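Local coordinates for glutamine amido transferase (Methylobacillus flagellatus, PDB 3M3P), which belongs to the glutamine amidotransferase family, as an alpha/beta protein built round a mixed central beta-sheet, at residues Trp117-Pro122 with Ile153-His158; Glu126-Trp131 with Asn226-His231; Gln142-Pro147 with Gln162-Asp167. One frame throughout, in Å; residues are numbered along the deposited sequence. Where two conformers were deposited one is given.

How the contacts relate
Contact 1 pairs two adjacent strands of the central sheet, contact 3 packs two of its non-adjacent strands together, and contact 2 joins two helices that lie on it. The first segments come in order along the chain (117-122, 126-131, 142-147), followed by 153-158, 162-167 and 226-231, so contact 3 is nested inside the loop closed by contact 2 while contact 1 crosses both. Centres of contacts 1 and 3 lie about 11 Å apart, joined through neighbouring strands 150-156 and 161-166. Contact 2 is about 13 Å from contact 1 and 17 Å from contact 3 between centres. Strand 113-118 leads into helix 122-128, through which the late helix 218-237 is bound to the amidotransferase sheet.

Contact 1: Trp117-Pro122 with Ile153-His158; sequences WPQHVP and ILRSEH
Arg155 brings NH1 and NH2 of its guanidinium against the CB-CE3 side of the Trp117 indole, the two planes only 7° apart and NH2 3.6 Å from CE3. The arginine CG sits between the backbone N and the carbonyl carbon, and a bend at chi3 (-88°) turns NE out of the line of the chain. A water in the guanidinium plane accepts from NH2 and donates to Pro118 O, tying the tip of the arginine back to the facing strand. From the same segment as Pro118, Gln119, bent at chi2 (-65°), runs crosswise to Arg155; its OE1 lies 3.1 Å from Arg155 CD, with the amide nearly perpendicular to the guanidinium. The backbones form an antiparallel ladder within the central sheet, joining the end of strand 113-118 to strand 150-156. Trp117 and Arg155 are a hydrogen-bonded pair, with Trp117 N to Arg155 O at 2.9 Å and Arg155 N to Trp117 O at 3.1 Å. Pro118 and Leu154, the non-hydrogen-bonded pair, put their side chains on the opposite face of the sheet, where helix 122-128 meets Pro118. The two run alongside each other, Leu154 CD1 4.1 Å from Pro118 CD. Beyond them Gln119 N donates to Ile153 O at 2.9 Å, reaching it from well above the carbonyl plane, and the CG2 methyls of Val121 and Ile153 meet at 4.2 Å.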
loop_
_atom_site.group_PDB
_atom_site.type_symbol
_atom_site.label_atom_id
_atom_site.label_comp_id
_atom_site.label_asym_id
_atom_site.label_seq_id
_atom_site.Cartn_x
_atom_site.Cartn_y
_atom_site.Cartn_z
ATOM N N TRP A 117 7.583 -5.999 13.410
ATOM C CA TRP A 117 8.411 -5.146 14.292
ATOM C C TRP A 117 9.003 -4.033 13.494
ATOM O O TRP A 117 9.694 -4.279 12.499
ATOM C CB TRP A 117 9.513 -5.997 14.969
ATOM C CG TRP A 117 8.920 -7.050 15.821
ATOM C CD1 TRP A 117 8.540 -6.921 17.123
ATOM C CD2 TRP A 117 8.541 -8.340 15.412
ATOM N NE1 TRP A 117 7.957 -8.097 17.561
ATOM C CE2 TRP A 117 7.970 -8.990 16.540
ATOM C CE3 TRP A 117 8.653 -9.026 14.230
ATOM C CZ2 TRP A 117 7.495 -10.322 16.473
ATOM C CZ3 TRP A 117 8.165 -10.368 14.162
ATOM C CH2 TRP A 117 7.595 -10.958 15.282
ATOM N N PRO A 118 8.791 -2.777 13.938
ATOM C CA PRO A 118 9.503 -1.673 13.322
ATOM C C PRO A 118 11.012 -1.898 13.431
ATOM O O PRO A 118 11.485 -2.374 14.454
ATOM C CB PRO A 118 9.033 -0.448 14.142
ATOM C CG PRO A 118 7.661 -0.825 14.627
ATOM C CD PRO A 118 7.765 -2.302 14.890
ATOM N N GLN A 119 11.761 -1.436 12.438
ATOM C CA GLN A 119 13.187 -1.291 12.586
ATOM C C GLN A 119 13.471 -0.159 13.542
ATOM O O GLN A 119 12.664 0.782 13.641
ATOM C CB GLN A 119 13.832 -1.013 11.224
ATOM C CG GLN A 119 13.827 -2.213 10.253
ATOM C CD GLN A 119 14.635 -3.366 10.679
ATOM O OE1 GLN A 119 14.062 -4.403 10.851
ATOM N NE2 GLN A 119 15.981 -3.257 10.749
ATOM N N HIS A 120 14.562 -0.281 14.279
ATOM C CA HIS A 120 14.900 0.720 15.311
ATOM C C HIS A 120 15.620 1.898 14.703
ATOM O O HIS A 120 16.828 2.076 14.936
ATOM C CB HIS A 120 15.680 0.023 16.399
ATOM C CG HIS A 120 14.869 -0.964 17.157
ATOM N ND1 HIS A 120 15.335 -1.606 18.282
ATOM C CD2 HIS A 120 13.609 -1.412 16.963
ATOM C CE1 HIS A 120 14.390 -2.411 18.735
ATOM N NE2 HIS A 120 13.323 -2.292 17.974
ATOM N N VAL A 121 14.852 2.664 13.931
ATOM C CA VAL A 121 15.289 3.849 13.228
ATOM C C VAL A 121 14.273 4.972 13.481
ATOM O O VAL A 121 13.101 4.712 13.687
ATOM C CB VAL A 121 15.530 3.577 11.719
ATOM C CG1 VAL A 121 16.703 2.564 11.559
ATOM C CG2 VAL A 121 14.279 3.127 10.971
ATOM N N PRO A 122 14.748 6.211 13.479
ATOM C CA PRO A 122 13.851 7.293 13.809
ATOM C C PRO A 122 12.731 7.428 12.782
ATOM O O PRO A 122 11.608 7.810 13.127
ATOM C CB PRO A 122 14.759 8.530 13.843
ATOM C CG PRO A 122 16.032 8.183 13.155
ATOM C CD PRO A 122 16.153 6.656 13.340
ATOM N N ILE A 153 11.872 0.276 7.334
ATOM C CA ILE A 153 11.266 0.618 8.619
ATOM C C ILE A 153 10.422 -0.462 9.303
ATOM O O ILE A 153 9.974 -0.242 10.421
ATOM C CB ILE A 153 10.417 1.886 8.492
ATOM C CG1 ILE A 153 9.222 1.739 7.558
ATOM C CG2 ILE A 153 11.235 3.195 8.100
ATOM C CD1 ILE A 153 8.172 2.875 7.704
ATOM N N LEU A 154 10.202 -1.614 8.679
ATOM C CA LEU A 154 9.276 -2.627 9.218
ATOM C C LEU A 154 9.583 -3.971 8.636
ATOM O O LEU A 154 9.874 -4.089 7.444
ATOM C CB LEU A 154 7.850 -2.193 8.946
ATOM C CG LEU A 154 6.701 -2.967 9.477
ATOM C CD1 LEU A 154 6.661 -2.944 11.024
ATOM C CD2 LEU A 154 5.340 -2.389 8.882
ATOM N N ARG A 155 9.554 -5.007 9.495
ATOM C CA ARG A 155 9.815 -6.399 9.130
ATOM C C ARG A 155 8.869 -7.379 9.798
ATOM O O ARG A 155 8.384 -7.143 10.880
ATOM C CB ARG A 155 11.266 -6.803 9.499
ATOM C CG ARG A 155 11.621 -6.663 10.976
ATOM C CD ARG A 155 12.935 -7.290 11.280
ATOM N NE ARG A 155 12.643 -8.661 11.582
ATOM C CZ ARG A 155 12.244 -9.112 12.760
ATOM N NH1 ARG A 155 11.871 -10.407 12.895
ATOM N NH2 ARG A 155 12.146 -8.287 13.771
ATOM N N SER A 156 8.673 -8.525 9.151
ATOM C CA SER A 156 8.038 -9.708 9.780
ATOM C C SER A 156 8.976 -10.885 9.652
ATOM O O SER A 156 9.929 -10.861 8.901
ATOM C CB SER A 156 6.679 -10.011 9.121
ATOM O OG SER A 156 6.950 -10.547 7.833
ATOM N N GLU A 157 8.654 -12.000 10.331
ATOM C CA GLU A 157 9.511 -13.169 10.270
ATOM C C GLU A 157 9.696 -13.684 8.864
ATOM O O GLU A 157 10.824 -13.948 8.439
ATOM C CB GLU A 157 8.933 -14.314 11.129
ATOM C CG GLU A 157 9.754 -15.576 11.028
ATOM C CD GLU A 157 9.299 -16.693 11.947
ATOM O OE1 GLU A 157 8.254 -16.551 12.619
ATOM O OE2 GLU A 157 10.078 -17.689 11.931
ATOM N N HIS A 158 8.624 -13.781 8.093
ATOM C CA HIS A 158 8.684 -14.375 6.767
ATOM C C HIS A 158 8.785 -13.382 5.608
ATOM O O HIS A 158 8.815 -13.772 4.447
ATOM C CB HIS A 158 7.442 -15.264 6.580
ATOM C CG HIS A 158 7.403 -16.402 7.522
ATOM N ND1 HIS A 158 8.279 -17.440 7.408
ATOM C CD2 HIS A 158 6.649 -16.623 8.621
ATOM C CE1 HIS A 158 8.060 -18.283 8.404
ATOM N NE2 HIS A 158 7.070 -17.816 9.143
HETATM O O HOH W 1 12.704 -5.246 14.384
#

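Contact 2: Glu126-Trp131 with Asn226-His231; sequences EWLGTW and NRWAEH
His231 sets the edge of its imidazole against the C-terminal end of helix 122-128. Its ND1 donates to Trp127 O at 3.0 Å, with an N-H...O angle of 148°. The acceptor lies in the ring plane, whereas the donor stands above the plane of the carbonyl. CE1 of the same ring comes within 3.0 Å of Glu126 O, near the ring plane, so two successive carbonyls border one edge. Such a helix end would be expected to favour positive charge on the imidazole. The histidine CG is anti to the backbone N (chi1 -177°), carrying it out from the helix; chi2 then sets the turn of the ring.

Over one ring face comes a CH-pi contact from Gly129: its CA is 3.7 Å from the imidazole centroid, offset toward the rim. Gly129 leaves the helix with positive phi (98°), and its N lies 3.4 Å from His231 CE1. The apolar part is smaller: Leu128 and Trp228 run alongside each other, Leu128 CD2 4.1 Å from Trp228 CZ3.

Among charged groups, Arg227 grips Glu230 side-on within helix 218-237, NE to OE1 at 2.8 Å and NH1 to OE2 at 2.9 Å; Glu230 OE2 also bonds to His19. Glu126, whose carbonyl borders the imidazole, sends its carboxylate to a salt bridge with Arg235, one turn after His231.

Trp127 and Leu128 press on Ile171 and Phe173 of strand 170-173, respectively, while Trp228 rests on Leu134 and Leu136 of strand 134-140, so both helices pack on the central sheet.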
loop_
_atom_site.group_PDB
_atom_site.type_symbol
_atom_site.label_atom_id
_atom_site.label_comp_id
_atom_site.label_asym_id
_atom_site.label_seq_id
_atom_site.Cartn_x
_atom_site.Cartn_y
_atom_site.Cartn_z
ATOM N N GLU A 126 8.634 8.046 13.333
ATOM C CA GLU A 126 7.935 9.170 12.658
ATOM C C GLU A 126 6.724 8.708 11.866
ATOM O O GLU A 126 5.627 9.300 12.003
ATOM C CB GLU A 126 8.914 9.899 11.744
ATOM C CG GLU A 126 8.285 11.082 11.013
ATOM C CD GLU A 126 9.217 11.971 10.246
ATOM O OE1 GLU A 126 10.456 11.821 10.359
ATOM O OE2 GLU A 126 8.684 12.887 9.538
ATOM N N TRP A 127 6.907 7.682 11.038
ATOM C CA TRP A 127 5.864 7.247 10.118
ATOM C C TRP A 127 4.888 6.257 10.733
ATOM O O TRP A 127 3.701 6.361 10.452
ATOM C CB TRP A 127 6.499 6.667 8.859
ATOM C CG TRP A 127 7.039 7.726 7.948
ATOM C CD1 TRP A 127 8.245 8.298 8.031
ATOM C CD2 TRP A 127 6.345 8.360 6.872
ATOM N NE1 TRP A 127 8.368 9.304 7.074
ATOM C CE2 TRP A 127 7.213 9.332 6.341
ATOM C CE3 TRP A 127 5.069 8.212 6.302
ATOM C CZ2 TRP A 127 6.866 10.124 5.225
ATOM C CZ3 TRP A 127 4.739 8.987 5.205
ATOM C CH2 TRP A 127 5.630 9.921 4.682
ATOM N N LEU A 128 5.343 5.349 11.605
ATOM C CA LEU A 128 4.459 4.303 12.200
ATOM C C LEU A 128 3.964 4.694 13.597
ATOM O O LEU A 128 2.963 4.114 14.060
ATOM C CB LEU A 128 5.201 2.980 12.283
ATOM C CG LEU A 128 5.812 2.481 10.986
ATOM C CD1 LEU A 128 6.582 1.195 11.239
ATOM C CD2 LEU A 128 4.731 2.323 9.891
ATOM N N GLY A 129 4.635 5.618 14.268
ATOM C CA GLY A 129 4.171 6.101 15.565
ATOM C C GLY A 129 4.829 5.456 16.776
ATOM O O GLY A 129 4.599 5.863 17.923
ATOM N N THR A 130 5.636 4.412 16.556
ATOM C CA THR A 130 6.074 3.569 17.675
ATOM C C THR A 130 7.188 2.643 17.141
ATOM O O THR A 130 7.326 2.433 15.938
ATOM C CB THR A 130 4.898 2.667 18.189
ATOM O OG1 THR A 130 5.275 1.980 19.397
ATOM C CG2 THR A 130 4.433 1.714 17.185
ATOM N N TRP A 131 7.927 2.047 18.079
ATOM C CA TRP A 131 8.720 0.854 17.800
ATOM C C TRP A 131 8.093 -0.425 18.358
ATOM O O TRP A 131 8.708 -1.477 18.235
ATOM C CB TRP A 131 10.181 0.937 18.310
ATOM C CG TRP A 131 11.092 1.912 17.599
ATOM C CD1 TRP A 131 10.801 2.688 16.523
ATOM C CD2 TRP A 131 12.439 2.213 17.943
ATOM N NE1 TRP A 131 11.881 3.471 16.159
ATOM C CE2 TRP A 131 12.907 3.191 17.041
ATOM C CE3 TRP A 131 13.311 1.708 18.904
ATOM C CZ2 TRP A 131 14.199 3.688 17.104
ATOM C CZ3 TRP A 131 14.575 2.172 18.958
ATOM C CH2 TRP A 131 15.025 3.143 18.063
ATOM N N ASN A 226 -6.741 0.343 11.980
ATOM C CA ASN A 226 -7.232 1.659 11.494
ATOM C C ASN A 226 -6.504 2.776 12.208
ATOM O O ASN A 226 -6.133 3.783 11.590
ATOM C CB ASN A 226 -8.745 1.845 11.651
ATOM C CG ASN A 226 -9.596 1.005 10.682
ATOM O OD1 ASN A 226 -9.164 0.482 9.584
ATOM N ND2 ASN A 226 -10.822 0.899 11.046
ATOM N N ARG A 227 -6.286 2.628 13.487
ATOM C CA ARG A 227 -5.684 3.753 14.277
ATOM C C ARG A 227 -4.274 4.043 13.848
ATOM O O ARG A 227 -3.951 5.235 13.694
ATOM C CB ARG A 227 -5.802 3.492 15.753
ATOM C CG ARG A 227 -7.292 3.524 16.244
ATOM C CD ARG A 227 -8.161 4.866 15.866
ATOM N NE ARG A 227 -8.888 4.941 14.560
ATOM C CZ ARG A 227 -10.017 4.281 14.257
ATOM N NH1 ARG A 227 -10.600 4.494 13.064
ATOM N NH2 ARG A 227 -10.561 3.412 15.121
ATOM N N TRP A 228 -3.396 3.061 13.676
ATOM C CA TRP A 228 -2.036 3.379 13.243
ATOM C C TRP A 228 -1.962 3.620 11.731
ATOM O O TRP A 228 -1.136 4.410 11.306
ATOM C CB TRP A 228 -0.975 2.368 13.774
ATOM C CG TRP A 228 -0.976 0.986 13.183
ATOM C CD1 TRP A 228 -1.632 -0.109 13.638
ATOM C CD2 TRP A 228 -0.256 0.550 12.019
ATOM N NE1 TRP A 228 -1.364 -1.191 12.859
ATOM C CE2 TRP A 228 -0.528 -0.828 11.844
ATOM C CE3 TRP A 228 0.602 1.181 11.099
ATOM C CZ2 TRP A 228 0.018 -1.570 10.793
ATOM C CZ3 TRP A 228 1.139 0.432 10.045
ATOM C CH2 TRP A 228 0.836 -0.918 9.896
ATOM N N ALA A 229 -2.841 3.053 10.941
ATOM C CA ALA A 229 -2.937 3.441 9.551
ATOM C C ALA A 229 -3.235 4.901 9.435
ATOM O O ALA A 229 -2.673 5.578 8.574
ATOM C CB ALA A 229 -4.031 2.587 8.809
ATOM N N GLU A 230 -4.133 5.408 10.274
ATOM C CA GLU A 230 -4.457 6.825 10.246
ATOM C C GLU A 230 -3.231 7.663 10.616
ATOM O O GLU A 230 -3.064 8.784 10.097
ATOM C CB GLU A 230 -5.621 7.132 11.187
ATOM C CG GLU A 230 -6.954 6.683 10.584
ATOM C CD GLU A 230 -8.082 6.601 11.595
ATOM O OE1 GLU A 230 -7.857 6.867 12.805
ATOM O OE2 GLU A 230 -9.212 6.219 11.169
ATOM N N HIS A 231 -2.366 7.181 11.539
ATOM C CA HIS A 231 -1.128 7.884 11.826
ATOM C C HIS A 231 -0.251 7.975 10.544
ATOM O O HIS A 231 0.279 9.025 10.214
ATOM C CB HIS A 231 -0.348 7.122 12.919
ATOM C CG HIS A 231 0.903 7.804 13.342
ATOM N ND1 HIS A 231 2.106 7.713 12.659
ATOM C CD2 HIS A 231 1.127 8.615 14.405
ATOM C CE1 HIS A 231 2.994 8.479 13.271
ATOM N NE2 HIS A 231 2.434 9.002 14.349
#

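Contact 3: Gln142-Pro147 with Gln162-Asp167; sequences QTFSIP and QAYVLD
Tyr164 drives the CD2-CE2 edge of its ring into the face of Phe144, a T-shaped (edge-to-face) pair with centroids 5.0 Å apart and planes at 89°. The approach is not central: Tyr164 CE2 stands over the phenylalanine ring but toward its rim, and the shortest approach is CD2 to Phe144 CE1 at 3.4 Å. Both side chains leave the backbone toward the other segment; in each, chi1 (58° in Tyr164) sets CG between the backbone N and the carbonyl carbon. One face of the tyrosine is taken by Pro147, whose CD sits 3.7 Å above the ring centre, only 5° off the normal, in a CH-pi contact. The proline CG reaches the ring on the same face, 3.8 Å from CE1. The phenol is therefore met on two sides, at an edge by an aromatic ring and over a face by a pyrrolidine. At the root of the side chain, Ile146 passes Tyr164 head to tail and brings CD1 to 4.2 Å from Tyr164 CB. The edge of Phe144 in turn points at the backbone of 162-163, with CZ 3.9 Å from Gln162 O.

No hydrogen bond joins the two segments, so the contact is held by packing, and the polar groups are tied down elsewhere. Tyr164 OH bonds to Gly92 O, fixing the far end of the ring close to a sequence pattern, Gly87-Cys89-Gly91, that is consistent with a nucleophile elbow. Phe144 O accepts from Asn161 ND2, just before the second segment.

Strand 142-144 is the outermost strand at its end of the sheet, whereas 161-166 lies well inside, next to 150-156; helix 90-98 packs against both aromatic rings, through Ala96 in each case.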
loop_
_atom_site.group_PDB
_atom_site.type_symbol
_atom_site.label_atom_id
_atom_site.label_comp_id
_atom_site.label_asym_id
_atom_site.label_seq_id
_atom_site.Cartn_x
_atom_site.Cartn_y
_atom_site.Cartn_z
ATOM N N GLN A 142 4.858 -12.389 -3.146
ATOM C CA GLN A 142 6.149 -11.819 -3.577
ATOM C C GLN A 142 6.590 -10.739 -2.608
ATOM O O GLN A 142 5.840 -10.296 -1.737
ATOM C CB GLN A 142 6.062 -11.307 -5.033
ATOM C CG GLN A 142 5.610 -12.369 -5.991
ATOM C CD GLN A 142 5.872 -11.999 -7.429
ATOM O OE1 GLN A 142 5.469 -10.901 -7.851
ATOM N NE2 GLN A 142 6.527 -12.873 -8.211
ATOM N N THR A 143 7.800 -10.245 -2.829
ATOM C CA THR A 143 8.417 -9.265 -1.961
ATOM C C THR A 143 9.251 -8.289 -2.760
ATOM O O THR A 143 9.872 -8.693 -3.763
ATOM C CB THR A 143 9.311 -9.958 -0.849
ATOM O OG1 THR A 143 9.949 -8.969 -0.038
ATOM C CG2 THR A 143 10.334 -10.899 -1.429
ATOM N N PHE A 144 9.270 -7.000 -2.344
ATOM C CA PHE A 144 10.190 -6.015 -2.915
ATOM C C PHE A 144 11.515 -6.006 -2.189
ATOM O O PHE A 144 11.549 -6.208 -0.958
ATOM C CB PHE A 144 9.603 -4.601 -2.953
ATOM C CG PHE A 144 8.957 -4.117 -1.673
ATOM C CD1 PHE A 144 9.718 -3.767 -0.565
ATOM C CD2 PHE A 144 7.565 -4.009 -1.557
ATOM C CE1 PHE A 144 9.085 -3.342 0.623
ATOM C CE2 PHE A 144 6.967 -3.558 -0.377
ATOM C CZ PHE A 144 7.727 -3.220 0.704
ATOM N N SER A 145 12.598 -5.748 -2.931
ATOM C CA SER A 145 13.823 -5.261 -2.294
ATOM C C SER A 145 13.638 -3.813 -1.879
ATOM O O SER A 145 12.785 -3.091 -2.392
ATOM C CB SER A 145 15.007 -5.375 -3.227
ATOM O OG SER A 145 14.893 -4.588 -4.347
ATOM N N ILE A 146 14.448 -3.388 -0.907
ATOM C CA ILE A 146 14.420 -2.006 -0.473
ATOM C C ILE A 146 15.020 -1.144 -1.619
ATOM O O ILE A 146 16.158 -1.363 -2.025
ATOM C CB ILE A 146 15.224 -1.793 0.831
ATOM C CG1 ILE A 146 14.694 -2.702 1.969
ATOM C CG2 ILE A 146 15.165 -0.329 1.318
ATOM C CD1 ILE A 146 13.226 -2.485 2.304
ATOM N N PRO A 147 14.271 -0.164 -2.165
ATOM C CA PRO A 147 14.820 0.561 -3.290
ATOM C C PRO A 147 15.994 1.446 -2.859
ATOM O O PRO A 147 16.103 1.851 -1.693
ATOM C CB PRO A 147 13.674 1.428 -3.762
ATOM C CG PRO A 147 12.650 1.376 -2.705
ATOM C CD PRO A 147 12.871 0.238 -1.844
ATOM N N GLN A 162 8.760 -5.279 4.927
ATOM C CA GLN A 162 7.388 -4.849 5.067
ATOM C C GLN A 162 7.114 -3.399 4.682
ATOM O O GLN A 162 6.009 -3.088 4.190
ATOM C CB GLN A 162 6.791 -5.131 6.450
ATOM C CG GLN A 162 6.735 -6.577 6.806
ATOM C CD GLN A 162 5.648 -7.318 6.079
ATOM O OE1 GLN A 162 4.748 -6.720 5.495
ATOM N NE2 GLN A 162 5.678 -8.612 6.198
ATOM N N ALA A 163 8.024 -2.474 4.917
ATOM C CA ALA A 163 7.782 -1.041 4.590
ATOM C C ALA A 163 9.113 -0.349 4.480
ATOM O O ALA A 163 10.140 -0.727 5.109
ATOM C CB ALA A 163 6.858 -0.375 5.598
ATOM N N TYR A 164 9.137 0.695 3.691
ATOM C CA TYR A 164 10.285 1.580 3.561
ATOM C C TYR A 164 9.752 2.989 3.329
ATOM O O TYR A 164 8.625 3.162 2.839
ATOM C CB TYR A 164 11.209 1.160 2.378
ATOM C CG TYR A 164 10.488 1.129 1.067
ATOM C CD1 TYR A 164 10.278 2.304 0.296
ATOM C CD2 TYR A 164 9.886 -0.043 0.630
ATOM C CE1 TYR A 164 9.492 2.267 -0.834
ATOM C CE2 TYR A 164 9.117 -0.088 -0.532
ATOM C CZ TYR A 164 8.926 1.058 -1.243
ATOM O OH TYR A 164 8.124 1.073 -2.374
ATOM N N VAL A 165 10.590 3.992 3.587
ATOM C CA VAL A 165 10.299 5.391 3.268
ATOM C C VAL A 165 11.403 5.962 2.426
ATOM O O VAL A 165 12.584 5.636 2.614
ATOM C CB VAL A 165 10.022 6.293 4.529
ATOM C CG1 VAL A 165 8.628 5.984 5.176
ATOM C CG2 VAL A 165 11.180 6.222 5.562
ATOM N N LEU A 166 11.045 6.790 1.472
ATOM C CA LEU A 166 11.977 7.426 0.535
ATOM C C LEU A 166 11.845 8.919 0.571
ATOM O O LEU A 166 10.746 9.461 0.430
ATOM C CB LEU A 166 11.760 6.909 -0.867
ATOM C CG LEU A 166 12.643 7.418 -1.979
ATOM C CD1 LEU A 166 14.122 7.057 -1.740
ATOM C CD2 LEU A 166 12.090 6.919 -3.323
ATOM N N ASP A 167 12.968 9.607 0.782
ATOM C CA ASP A 167 13.056 11.092 0.638
ATOM C C ASP A 167 12.078 11.795 1.644
ATOM O O ASP A 167 11.623 12.913 1.341
ATOM C CB ASP A 167 12.737 11.584 -0.808
ATOM C CG ASP A 167 13.719 11.072 -1.850
ATOM O OD1 ASP A 167 14.864 10.833 -1.428
ATOM O OD2 ASP A 167 13.368 10.995 -3.077
#